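Local coordinates for protein acetylxylan esterase A (Aspergillus awamori, PDB 5X6S) that removes acetyl side groups from acetylated xylan as a secreted serine esterase, in the breakdown of plant hemicellulose, at residues K112-G117 with F136-V141; T15-Y20 with S68-G73; S226-T231 with T243-S248; S79-L84 with C149-T154. One frame throughout, in Å; residues are numbered along the deposited sequence.

Contact 1. Residues K112-G117 with F136-V141; sequences KVFVTG and FAAATV
The methyl CG1 of V115 sits over one face of the F136 ring, 3.8 Å from its centroid, displaced toward the rim. That methyl takes the crowded position between backbone N and carbonyl carbon (chi1 56°). CG1 of V113, anti to its own backbone N, meets the same ring obliquely at F136 CD1, 3.9 Å away. On the other face of the sheet, the F114 ring turns its edge to A138, and F114 CD1 lies 3.7 Å from A138 CB. The hydroxyl of T116 bonds to the neighbouring strand: OG1 donates to T140 O at 2.8 Å, from above the carbonyl plane. The backbones hold these groups in parallel register. A137 N donates to V113 O at 2.9 Å, nearly along the C=O axis, and T140 N donates to V115 O at 3.0 Å, in the carbonyl plane. The bond from V115 N to A138 O is weak. Further out, F272 stacks on F114, M128 packs on F136, and T140 OG1 is hydrogen-bonded to Q195 OE1. The strands run 9° apart. With helix 120-131 they form a parallel beta-alpha-beta unit of the alpha/beta-hydrolase core, leading to S119, the probable nucleophile.

Contact 2. Residues T15-Y20 with S68-G73; sequences TNVGMY and SSPYSG
A single antiparallel hydrogen-bonded pair, G18 with S68, carries all the direct hydrogen bonding between these segments, and its two bonds differ in geometry. G18 N donates to S68 O at 2.9 Å, in the carbonyl plane and on a lone pair. S68 N returns the bond to G18 O at 2.9 Å, but from 36° above that carbonyl plane. On the face where G18 has no side chain, CB of S68 packs close against its backbone, 3.9 Å from G18 O. The same CB touches the edge of the Y20 ring, 3.8 Å from CE1. V17 sends CG1, anti to its backbone N (chi1 -174°), against S68 O at 3.4 Å. Beyond the pair, P70 packs on the T15-N16 backbone. Its CG lies 3.3 Å from T15 O and its CB 3.5 Å from N16 O. The P70 CG also sits over the centre of the Y71 ring. At the tip of that ring, Y71 OH comes 3.8 Å from T15 CB. The hydroxyl of T15 bonds to N91, and that of S68 to G44 N. This is the last hydrogen-bonded pair between strands 18-23 and 63-68 in the alpha/beta-hydrolase sheet, followed by an ST turn in which S69 OG accepts from Y71 N.

Contact 3. Residues S226-T231 with T243-S248; sequences SAPEKT and TIWGDS
A classic beta bulge marks this edge beta hairpin, made by strands 230-232 and 240-246 at one margin of the central sheet. E229 and K230 both face I244. The carbonyl of I244 therefore accepts twice, both times in its own plane: from E229 N at 2.7 Å with a bent N-H...O angle of 132°, and from K230 N at 3.2 Å. I244 N gives back a bond to K230 O at 2.9 Å, from above the carbonyl plane. The next pair, T231 with T243, is non-hydrogen-bonded, and its side chains lie side by side. CB of P228 stands over the five-membered ring of W245, 3.7 Å from the centroid and close to the ring normal, a CH-pi contact. The methyl CG2 of T243, anti to its backbone N, lies over the same face of the indole. This brings T243 CG2 tightly against P228, 3.3 Å from P228 CB. W245 NE1 bonds to Y225 O, which, with the P228 packing, restrains the rotation of the indole. Two waters bridge the segments. One donates to both A227 O and W245 O. E229 extends beyond CG along G246, and the second donates to E229 OE2 at 2.5 Å and, weakly, to D247 OD1.

Contact 4. Residues S79-L84 with C149-T154; sequences SSQATL and CFYSNT. With NAG (2-acetamido-2-deoxy-beta-D-glucopyranose), chain C.
S79 is the tight point of this loop-to-loop contact. Its CB lies 3.0 Å from F150 O, close for a carbon and an oxygen, and 3.9 Å from S152 CB. Its carbonyl takes the one direct hydrogen bond between the segments, from S152 N at 3.1 Å, in the carbonyl plane and on a lone pair. The hydroxyl of S79 bonds instead to Q156 O and G159 N. L84 adds an apolar touch from the buried side, where V127 of helix 120-131 backs it: L84 CD1 comes 4.0 Å from Y151 CA. The S80 hydroxyl accepts from T83 N, an ST motif at the start of the turn leading to L84.

The outer side is looser. Q81 is bent at chi2 (-54°), so its OE1 swings to the edge of the Y151 ring, 3.4 Å from CE1, with amide and ring planes nearly perpendicular. A water lies within donating distance of both S79 O and S152 O. The CB of Y151 points away from 79-84, CG anti to the backbone N, yet the ring edge still meets Q81. Another part of that edge meets C4 and O3 of the NAG. The sugar's two hydrogen bonds to the loop are to backbone atoms: N153 N donates to NAG O7 at 2.8 Å, almost straight, and NAG O6 donates to C149 O at 2.8 Å. C149 is tied to C164 by a disulfide. N161 ND2 bonds to Y151 O. This chemistry is consistent with the loop backbone helping to hold the first sugar of the glycan on N161.

In the fold
Contacts 1, 2 and 3 all reach the same mixed sheet, while contact 4 joins two loops beside it. Contact 1 lies nearest the middle, about 6 Å from the chain centre. Contacts 2 and 3 lie on opposite sides of that centre, their own centres about 36 Å apart. Contact 2 joins strand 18-23, one strand in from the 3-7 edge, to the end of strand 63-68 and the loop after it. Contact 3 lies at the 230-232 edge. Along the chain, contact 2 closes first. Contact 4 then opens and encloses contact 1, and contact 3 follows. Contacts 2 and 4 share the loop after strand 63-68, their nearest atoms about 6 Å apart. One sheet thus connects the core strand before S119 with contacts 2 and 3.

Contact 1. Residues K112-G117 with F136-V141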
loop_
_atom_site.group_PDB
_atom_site.type_symbol
_atom_site.label_atom_id
_atom_site.label_comp_id
_atom_site.label_asym_id
_atom_site.label_seq_id
_atom_site.Cartn_x
_atom_site.Cartn_y
_atom_site.Cartn_z
ATOM N N LYS A 112 -0.553 5.630 -5.942
ATOM C CA LYS A 112 -1.384 6.739 -6.428
ATOM C C LYS A 112 -2.794 6.255 -6.787
ATOM O O LYS A 112 -3.275 6.516 -7.900
ATOM C CB LYS A 112 -0.730 7.449 -7.642
ATOM C CG LYS A 112 0.619 8.114 -7.319
ATOM C CD LYS A 112 1.214 8.784 -8.538
ATOM C CE LYS A 112 2.522 9.502 -8.119
ATOM N NZ LYS A 112 3.316 9.839 -9.338
ATOM N N VAL A 113 -3.466 5.643 -5.800
ATOM C CA VAL A 113 -4.815 5.111 -5.976
ATOM C C VAL A 113 -5.744 5.825 -4.994
ATOM O O VAL A 113 -5.434 5.945 -3.783
ATOM C CB VAL A 113 -4.862 3.550 -5.817
ATOM C CG1 VAL A 113 -6.262 3.001 -6.059
ATOM C CG2 VAL A 113 -3.840 2.864 -6.702
ATOM N N PHE A 114 -6.857 6.335 -5.513
ATOM C CA PHE A 114 -7.730 7.239 -4.771
ATOM C C PHE A 114 -9.152 6.749 -4.927
ATOM O O PHE A 114 -9.443 6.121 -5.917
ATOM C CB PHE A 114 -7.550 8.676 -5.322
ATOM C CG PHE A 114 -6.121 9.122 -5.270
ATOM C CD1 PHE A 114 -5.565 9.579 -4.062
ATOM C CD2 PHE A 114 -5.317 9.060 -6.400
ATOM C CE1 PHE A 114 -4.205 9.914 -3.985
ATOM C CE2 PHE A 114 -3.954 9.423 -6.328
ATOM C CZ PHE A 114 -3.408 9.845 -5.101
ATOM N N VAL A 115 -10.026 7.074 -3.990
ATOM C CA VAL A 115 -11.404 6.640 -4.045
ATOM C C VAL A 115 -12.308 7.792 -3.649
ATOM O O VAL A 115 -11.958 8.561 -2.731
ATOM C CB VAL A 115 -11.654 5.334 -3.210
ATOM C CG1 VAL A 115 -11.245 5.465 -1.759
ATOM C CG2 VAL A 115 -13.084 4.796 -3.385
ATOM N N THR A 116 -13.437 7.936 -4.350
ATOM C CA THR A 116 -14.368 9.046 -4.127
ATOM C C THR A 116 -15.747 8.602 -4.607
ATOM O O THR A 116 -15.870 7.644 -5.398
ATOM C CB THR A 116 -13.889 10.345 -4.833
ATOM O OG1 THR A 116 -14.820 11.382 -4.623
ATOM C CG2 THR A 116 -13.700 10.131 -6.384
ATOM N N GLY A 117 -16.783 9.254 -4.105
ATOM C CA GLY A 117 -18.133 8.860 -4.380
ATOM C C GLY A 117 -19.121 9.856 -3.833
ATOM O O GLY A 117 -18.744 10.685 -3.003
ATOM N N PHE A 136 -5.453 2.567 -0.750
ATOM C CA PHE A 136 -5.831 3.951 -1.037
ATOM C C PHE A 136 -4.944 4.974 -0.331
ATOM O O PHE A 136 -4.779 4.907 0.886
ATOM C CB PHE A 136 -7.282 4.199 -0.696
ATOM C CG PHE A 136 -8.231 3.303 -1.437
ATOM C CD1 PHE A 136 -8.397 3.441 -2.817
ATOM C CD2 PHE A 136 -8.886 2.274 -0.765
ATOM C CE1 PHE A 136 -9.216 2.584 -3.514
ATOM C CE2 PHE A 136 -9.692 1.397 -1.441
ATOM C CZ PHE A 136 -9.882 1.545 -2.825
ATOM N N ALA A 137 -4.380 5.907 -1.128
ATOM C CA ALA A 137 -3.557 7.008 -0.652
ATOM C C ALA A 137 -4.399 8.106 -0.046
ATOM O O ALA A 137 -3.990 8.763 0.915
ATOM C CB ALA A 137 -2.734 7.560 -1.805
ATOM N N ALA A 138 -5.609 8.310 -0.588
ATOM C CA ALA A 138 -6.538 9.376 -0.130
ATOM C C ALA A 138 -7.887 9.095 -0.681
ATOM O O ALA A 138 -8.009 8.337 -1.689
ATOM C CB ALA A 138 -6.069 10.774 -0.574
ATOM N N ALA A 139 -8.901 9.681 -0.056
ATOM C CA ALA A 139 -10.298 9.501 -0.401
ATOM C C ALA A 139 -11.018 10.800 -0.242
ATOM O O ALA A 139 -10.685 11.566 0.704
ATOM C CB ALA A 139 -10.961 8.500 0.502
ATOM N N THR A 140 -12.029 11.036 -1.092
ATOM C CA THR A 140 -12.900 12.244 -0.981
ATOM C C THR A 140 -14.329 11.771 -0.907
ATOM O O THR A 140 -14.800 11.040 -1.799
ATOM C CB THR A 140 -12.647 13.271 -2.152
ATOM O OG1 THR A 140 -11.300 13.774 -2.089
ATOM C CG2 THR A 140 -13.616 14.478 -2.084
ATOM N N VAL A 141 -15.051 12.196 0.115
ATOM C CA VAL A 141 -16.403 11.775 0.410
ATOM C C VAL A 141 -17.357 12.946 0.160
ATOM O O VAL A 141 -17.241 14.011 0.829
ATOM C CB VAL A 141 -16.517 11.256 1.878
ATOM C CG1 VAL A 141 -17.900 10.841 2.263
ATOM C CG2 VAL A 141 -15.527 10.104 2.130
#

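Contact 2. Residues T15-Y20 with S68-G73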
loop_
_atom_site.group_PDB
_atom_site.type_symbol
_atom_site.label_atom_id
_atom_site.label_comp_id
_atom_site.label_asym_id
_atom_site.label_seq_id
_atom_site.Cartn_x
_atom_site.Cartn_y
_atom_site.Cartn_z
ATOM N N THR A 15 -20.783 -11.077 -5.533
ATOM C CA THR A 15 -21.962 -10.238 -5.563
ATOM C C THR A 15 -22.177 -9.585 -6.910
ATOM O O THR A 15 -23.091 -8.784 -7.089
ATOM C CB THR A 15 -21.968 -9.174 -4.429
ATOM O OG1 THR A 15 -20.937 -8.195 -4.634
ATOM C CG2 THR A 15 -21.880 -9.836 -3.039
ATOM N N ASN A 16 -21.372 -9.942 -7.903
ATOM C CA ASN A 16 -21.625 -9.529 -9.269
ATOM C C ASN A 16 -21.670 -8.020 -9.543
ATOM O O ASN A 16 -22.448 -7.514 -10.377
ATOM C CB ASN A 16 -22.874 -10.228 -9.804
ATOM C CG ASN A 16 -22.818 -10.401 -11.294
ATOM O OD1 ASN A 16 -21.736 -10.673 -11.886
ATOM N ND2 ASN A 16 -23.985 -10.295 -11.933
ATOM N N VAL A 17 -20.787 -7.293 -8.853
ATOM C CA VAL A 17 -20.615 -5.871 -9.116
ATOM C C VAL A 17 -20.080 -5.676 -10.555
ATOM O O VAL A 17 -19.203 -6.445 -10.981
ATOM C CB VAL A 17 -19.645 -5.248 -8.071
ATOM C CG1 VAL A 17 -19.557 -3.753 -8.206
ATOM C CG2 VAL A 17 -20.060 -5.651 -6.671
ATOM N N GLY A 18 -20.555 -4.656 -11.282
ATOM C CA GLY A 18 -19.969 -4.333 -12.608
ATOM C C GLY A 18 -18.698 -3.494 -12.505
ATOM O O GLY A 18 -18.553 -2.716 -11.565
ATOM N N MET A 19 -17.789 -3.635 -13.460
ATOM C CA MET A 19 -16.594 -2.841 -13.496
ATOM C C MET A 19 -16.477 -2.148 -14.845
ATOM O O MET A 19 -16.498 -2.826 -15.877
ATOM C CB MET A 19 -15.353 -3.697 -13.276
ATOM C CG MET A 19 -14.078 -2.935 -13.422
ATOM S SD MET A 19 -12.630 -3.934 -13.154
ATOM C CE MET A 19 -11.320 -2.797 -13.591
ATOM N N TYR A 20 -16.399 -0.834 -14.836
ATOM C CA TYR A 20 -16.141 -0.055 -16.048
ATOM C C TYR A 20 -14.952 0.822 -15.812
ATOM O O TYR A 20 -14.820 1.425 -14.740
ATOM C CB TYR A 20 -17.335 0.795 -16.468
ATOM C CG TYR A 20 -18.599 -0.019 -16.727
ATOM C CD1 TYR A 20 -19.375 -0.470 -15.687
ATOM C CD2 TYR A 20 -18.973 -0.360 -18.004
ATOM C CE1 TYR A 20 -20.555 -1.184 -15.898
ATOM C CE2 TYR A 20 -20.144 -1.084 -18.246
ATOM C CZ TYR A 20 -20.922 -1.498 -17.181
ATOM O OH TYR A 20 -22.032 -2.261 -17.386
ATOM N N SER A 68 -20.149 -0.580 -10.508
ATOM C CA SER A 68 -21.573 -0.469 -10.845
ATOM C C SER A 68 -22.394 -1.422 -9.988
ATOM O O SER A 68 -22.225 -2.629 -10.045
ATOM C CB SER A 68 -21.794 -0.775 -12.310
ATOM O OG SER A 68 -22.881 -0.054 -12.758
ATOM N N SER A 69 -23.290 -0.871 -9.199
ATOM C CA SER A 69 -24.054 -1.661 -8.241
ATOM C C SER A 69 -24.861 -2.747 -8.942
ATOM O O SER A 69 -25.455 -2.493 -10.004
ATOM C CB SER A 69 -24.995 -0.807 -7.422
ATOM O OG SER A 69 -25.759 -1.638 -6.568
ATOM N N PRO A 70 -24.851 -3.961 -8.365
ATOM C CA PRO A 70 -25.634 -5.040 -8.933
ATOM C C PRO A 70 -27.098 -5.008 -8.492
ATOM O O PRO A 70 -27.883 -5.858 -8.971
ATOM C CB PRO A 70 -24.978 -6.293 -8.347
ATOM C CG PRO A 70 -24.507 -5.828 -6.981
ATOM C CD PRO A 70 -24.066 -4.396 -7.183
ATOM N N TYR A 71 -27.463 -4.113 -7.578
ATOM C CA TYR A 71 -28.783 -4.221 -6.942
ATOM C C TYR A 71 -29.884 -3.388 -7.574
ATOM O O TYR A 71 -29.696 -2.291 -8.133
ATOM C CB TYR A 71 -28.725 -3.942 -5.440
ATOM C CG TYR A 71 -27.687 -4.786 -4.728
ATOM C CD1 TYR A 71 -27.841 -6.167 -4.623
ATOM C CD2 TYR A 71 -26.519 -4.198 -4.169
ATOM C CE1 TYR A 71 -26.870 -6.949 -3.990
ATOM C CE2 TYR A 71 -25.549 -4.974 -3.547
ATOM C CZ TYR A 71 -25.721 -6.349 -3.461
ATOM O OH TYR A 71 -24.781 -7.147 -2.865
ATOM N N SER A 72 -31.088 -3.924 -7.454
ATOM C CA SER A 72 -32.272 -3.169 -7.823
ATOM C C SER A 72 -32.297 -1.869 -6.988
ATOM O O SER A 72 -32.158 -1.900 -5.779
ATOM C CB SER A 72 -33.521 -4.031 -7.539
ATOM O OG SER A 72 -34.627 -3.333 -8.034
ATOM N N GLY A 73 -32.453 -0.728 -7.645
ATOM C CA GLY A 73 -32.496 0.517 -6.908
ATOM C C GLY A 73 -31.146 1.226 -6.974
ATOM O O GLY A 73 -31.045 2.437 -6.692
#

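Contact 3. Residues S226-T231 with T243-S248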
loop_
_atom_site.group_PDB
_atom_site.type_symbol
_atom_site.label_atom_id
_atom_site.label_comp_id
_atom_site.label_asym_id
_atom_site.label_seq_id
_atom_site.Cartn_x
_atom_site.Cartn_y
_atom_site.Cartn_z
ATOM N N SER A 226 -11.952 17.486 19.106
ATOM C CA SER A 226 -12.261 18.846 19.577
ATOM C C SER A 226 -11.205 19.879 19.319
ATOM O O SER A 226 -11.448 21.038 19.558
ATOM C CB SER A 226 -12.584 18.816 21.086
ATOM O OG SER A 226 -13.786 18.071 21.257
ATOM N N ALA A 227 -10.025 19.488 18.906
ATOM C CA ALA A 227 -8.959 20.440 18.582
ATOM C C ALA A 227 -8.327 20.219 17.196
ATOM O O ALA A 227 -7.116 19.850 17.085
ATOM C CB ALA A 227 -7.857 20.452 19.641
ATOM N N PRO A 228 -9.099 20.529 16.125
ATOM C CA PRO A 228 -8.486 20.527 14.799
ATOM C C PRO A 228 -7.325 21.497 14.687
ATOM O O PRO A 228 -7.183 22.369 15.541
ATOM C CB PRO A 228 -9.661 20.892 13.858
ATOM C CG PRO A 228 -10.783 21.347 14.731
ATOM C CD PRO A 228 -10.560 20.723 16.087
ATOM N N GLU A 229 -6.492 21.343 13.679
ATOM C CA GLU A 229 -5.320 22.180 13.462
ATOM C C GLU A 229 -5.649 23.568 12.913
ATOM O O GLU A 229 -4.924 24.531 13.222
ATOM C CB GLU A 229 -4.397 21.593 12.404
ATOM C CG GLU A 229 -3.267 20.757 12.887
ATOM C CD GLU A 229 -2.429 20.244 11.731
ATOM O OE1 GLU A 229 -2.577 20.702 10.555
ATOM O OE2 GLU A 229 -1.608 19.356 12.014
ATOM N N LYS A 230 -6.628 23.625 12.018
ATOM C CA LYS A 230 -6.910 24.855 11.244
ATOM C C LYS A 230 -8.361 24.929 10.804
ATOM O O LYS A 230 -8.982 23.882 10.519
ATOM C CB LYS A 230 -6.000 24.905 10.034
ATOM C CG LYS A 230 -5.903 26.250 9.334
ATOM C CD LYS A 230 -4.890 26.150 8.194
ATOM C CE LYS A 230 -4.935 27.347 7.265
ATOM N NZ LYS A 230 -3.647 27.525 6.503
ATOM N N THR A 231 -8.916 26.159 10.740
ATOM C CA THR A 231 -10.228 26.392 10.121
ATOM C C THR A 231 -10.056 27.473 9.059
ATOM O O THR A 231 -9.278 28.419 9.256
ATOM C CB THR A 231 -11.381 26.753 11.108
ATOM O OG1 THR A 231 -11.067 27.944 11.888
ATOM C CG2 THR A 231 -11.680 25.622 12.037
ATOM N N THR A 243 -12.137 22.527 7.720
ATOM C CA THR A 243 -11.454 22.235 8.972
ATOM C C THR A 243 -10.418 21.125 8.713
ATOM O O THR A 243 -10.788 20.035 8.284
ATOM C CB THR A 243 -12.463 21.765 10.021
ATOM O OG1 THR A 243 -13.461 22.780 10.241
ATOM C CG2 THR A 243 -11.747 21.445 11.343
ATOM N N ILE A 244 -9.142 21.433 8.922
ATOM C CA ILE A 244 -8.061 20.459 8.879
ATOM C C ILE A 244 -7.726 19.899 10.278
ATOM O O ILE A 244 -7.229 20.629 11.138
ATOM C CB ILE A 244 -6.810 21.087 8.267
ATOM C CG1 ILE A 244 -7.148 21.670 6.873
ATOM C CG2 ILE A 244 -5.649 20.081 8.233
ATOM C CD1 ILE A 244 -5.975 22.367 6.230
ATOM N N TRP A 245 -8.037 18.628 10.522
ATOM C CA TRP A 245 -7.679 17.999 11.797
ATOM C C TRP A 245 -6.240 17.556 11.760
ATOM O O TRP A 245 -5.558 17.549 12.781
ATOM C CB TRP A 245 -8.618 16.867 12.147
ATOM C CG TRP A 245 -9.907 17.220 12.791
ATOM C CD1 TRP A 245 -10.191 17.224 14.150
ATOM C CD2 TRP A 245 -11.134 17.547 12.130
ATOM N NE1 TRP A 245 -11.511 17.517 14.342
ATOM C CE2 TRP A 245 -12.111 17.740 13.129
ATOM C CE3 TRP A 245 -11.502 17.689 10.779
ATOM C CZ2 TRP A 245 -13.433 18.075 12.833
ATOM C CZ3 TRP A 245 -12.794 18.037 10.490
ATOM C CH2 TRP A 245 -13.753 18.231 11.509
ATOM N N GLY A 246 -5.756 17.217 10.565
ATOM C CA GLY A 246 -4.357 16.903 10.350
ATOM C C GLY A 246 -4.093 16.429 8.919
ATOM O O GLY A 246 -4.957 16.578 8.046
ATOM N N ASP A 247 -2.904 15.885 8.658
ATOM C CA ASP A 247 -2.546 15.404 7.325
ATOM C C ASP A 247 -3.563 14.411 6.731
ATOM O O ASP A 247 -3.744 14.401 5.498
ATOM C CB ASP A 247 -1.171 14.734 7.330
ATOM C CG ASP A 247 -0.027 15.725 7.516
ATOM O OD1 ASP A 247 -0.281 16.931 7.614
ATOM O OD2 ASP A 247 1.135 15.269 7.553
ATOM N N SER A 248 -4.228 13.620 7.581
ATOM C CA SER A 248 -5.079 12.516 7.121
ATOM C C SER A 248 -6.562 12.767 7.310
ATOM O O SER A 248 -7.376 11.866 7.118
ATOM C CB SER A 248 -4.663 11.192 7.812
ATOM O OG SER A 248 -3.327 10.850 7.446
HETATM O O HOH W 1 -6.403 17.616 15.467
HETATM O O HOH W 2 0.161 18.200 10.681
#

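Contact 4. Residues S79-L84 with C149-T154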
loop_
_atom_site.group_PDB
_atom_site.type_symbol
_atom_site.label_atom_id
_atom_site.label_comp_id
_atom_site.label_asym_id
_atom_site.label_seq_id
_atom_site.Cartn_x
_atom_site.Cartn_y
_atom_site.Cartn_z
ATOM N N SER A 79 -24.039 -2.328 4.348
ATOM C CA SER A 79 -24.736 -2.836 5.534
ATOM C C SER A 79 -24.394 -4.250 5.990
ATOM O O SER A 79 -24.453 -4.536 7.174
ATOM C CB SER A 79 -26.243 -2.717 5.322
ATOM O OG SER A 79 -26.720 -3.491 4.244
ATOM N N SER A 80 -24.082 -5.139 5.050
ATOM C CA SER A 80 -23.836 -6.545 5.368
ATOM C C SER A 80 -22.492 -6.738 6.077
ATOM O O SER A 80 -21.566 -5.934 5.921
ATOM C CB SER A 80 -23.902 -7.396 4.098
ATOM O OG SER A 80 -22.681 -7.196 3.328
ATOM N N GLN A 81 -22.346 -7.830 6.823
ATOM C CA GLN A 81 -21.040 -8.179 7.381
ATOM C C GLN A 81 -20.006 -8.427 6.247
ATOM O O GLN A 81 -18.859 -8.091 6.360
ATOM C CB GLN A 81 -21.157 -9.443 8.246
ATOM C CG GLN A 81 -21.915 -9.221 9.557
ATOM C CD GLN A 81 -21.304 -8.086 10.340
ATOM O OE1 GLN A 81 -21.840 -6.980 10.355
ATOM N NE2 GLN A 81 -20.132 -8.326 10.910
ATOM N N ALA A 82 -20.456 -9.016 5.161
ATOM C CA ALA A 82 -19.613 -9.264 4.019
ATOM C C ALA A 82 -18.985 -7.991 3.461
ATOM O O ALA A 82 -17.796 -7.974 3.136
ATOM C CB ALA A 82 -20.393 -10.007 2.932
ATOM N N THR A 83 -19.784 -6.924 3.332
ATOM C CA THR A 83 -19.288 -5.676 2.752
ATOM C C THR A 83 -18.475 -4.878 3.778
ATOM O O THR A 83 -17.641 -4.057 3.400
ATOM C CB THR A 83 -20.432 -4.848 2.149
ATOM O OG1 THR A 83 -19.908 -3.942 1.149
ATOM C CG2 THR A 83 -21.175 -4.042 3.224
ATOM N N LEU A 84 -18.757 -5.096 5.073
ATOM C CA LEU A 84 -18.123 -4.386 6.169
ATOM C C LEU A 84 -16.928 -5.120 6.797
ATOM O O LEU A 84 -16.471 -4.779 7.891
ATOM C CB LEU A 84 -19.176 -3.998 7.264
ATOM C CG LEU A 84 -20.283 -3.034 6.798
ATOM C CD1 LEU A 84 -21.278 -2.778 7.923
ATOM C CD2 LEU A 84 -19.721 -1.686 6.244
ATOM N N CYS A 149 -22.082 3.150 9.717
ATOM C CA CYS A 149 -23.354 3.809 10.056
ATOM C C CYS A 149 -24.557 3.103 9.427
ATOM O O CYS A 149 -25.673 3.132 9.973
ATOM C CB CYS A 149 -23.281 5.297 9.673
ATOM S SG CYS A 149 -24.544 6.387 10.437
ATOM N N PHE A 150 -24.351 2.443 8.274
ATOM C CA PHE A 150 -25.432 1.698 7.636
ATOM C C PHE A 150 -25.427 0.229 7.994
ATOM O O PHE A 150 -26.194 -0.553 7.414
ATOM C CB PHE A 150 -25.463 1.872 6.098
ATOM C CG PHE A 150 -26.481 2.871 5.604
ATOM C CD1 PHE A 150 -26.719 4.074 6.299
ATOM C CD2 PHE A 150 -27.186 2.636 4.421
ATOM C CE1 PHE A 150 -27.630 5.005 5.816
ATOM C CE2 PHE A 150 -28.087 3.576 3.919
ATOM C CZ PHE A 150 -28.317 4.769 4.637
ATOM N N TYR A 151 -24.590 -0.136 8.944
ATOM C CA TYR A 151 -24.669 -1.483 9.568
ATOM C C TYR A 151 -26.116 -1.962 9.665
ATOM O O TYR A 151 -27.020 -1.222 10.099
ATOM C CB TYR A 151 -24.028 -1.435 10.954
ATOM C CG TYR A 151 -24.226 -2.666 11.798
ATOM C CD1 TYR A 151 -23.400 -3.791 11.647
ATOM C CD2 TYR A 151 -25.237 -2.702 12.784
ATOM C CE1 TYR A 151 -23.561 -4.911 12.458
ATOM C CE2 TYR A 151 -25.428 -3.811 13.580
ATOM C CZ TYR A 151 -24.606 -4.901 13.438
ATOM O OH TYR A 151 -24.833 -5.973 14.252
ATOM N N SER A 152 -26.349 -3.199 9.241
ATOM C CA SER A 152 -27.639 -3.857 9.428
ATOM C C SER A 152 -27.548 -4.843 10.591
ATOM O O SER A 152 -26.740 -5.791 10.566
ATOM C CB SER A 152 -28.105 -4.601 8.189
ATOM O OG SER A 152 -29.102 -5.524 8.538
ATOM N N ASN A 153 -28.389 -4.617 11.612
ATOM C CA ASN A 153 -28.459 -5.534 12.746
ATOM C C ASN A 153 -29.033 -6.910 12.438
ATOM O O ASN A 153 -29.025 -7.750 13.316
ATOM C CB ASN A 153 -29.128 -4.897 13.998
ATOM C CG ASN A 153 -30.622 -4.637 13.837
ATOM O OD1 ASN A 153 -31.312 -5.203 12.997
ATOM N ND2 ASN A 153 -31.127 -3.752 14.672
ATOM N N THR A 154 -29.509 -7.149 11.219
ATOM C CA THR A 154 -29.888 -8.498 10.776
ATOM C C THR A 154 -29.025 -9.006 9.608
ATOM O O THR A 154 -29.396 -9.980 8.938
ATOM C CB THR A 154 -31.373 -8.561 10.316
ATOM O OG1 THR A 154 -31.620 -7.524 9.364
ATOM C CG2 THR A 154 -32.336 -8.377 11.483
HETATM C C1 NAG C . -28.584 1.227 12.071
HETATM C C2 NAG C . -28.739 -0.132 12.767
HETATM C C3 NAG C . -28.246 -0.097 14.215
HETATM C C4 NAG C . -26.829 0.463 14.314
HETATM C C5 NAG C . -26.724 1.778 13.517
HETATM C C6 NAG C . -25.286 2.241 13.423
HETATM C C7 NAG C . -30.661 -1.519 12.136
HETATM C C8 NAG C . -32.147 -1.675 12.180
HETATM N N2 NAG C . -30.144 -0.475 12.744
HETATM O O3 NAG C . -28.335 -1.410 14.735
HETATM O O4 NAG C . -26.397 0.762 15.629
HETATM O O5 NAG C . -27.258 1.720 12.199
HETATM O O6 NAG C . -25.281 3.474 12.719
HETATM O O7 NAG C . -29.986 -2.352 11.516
HETATM O O HOH W 3 -24.489 -6.486 9.191
#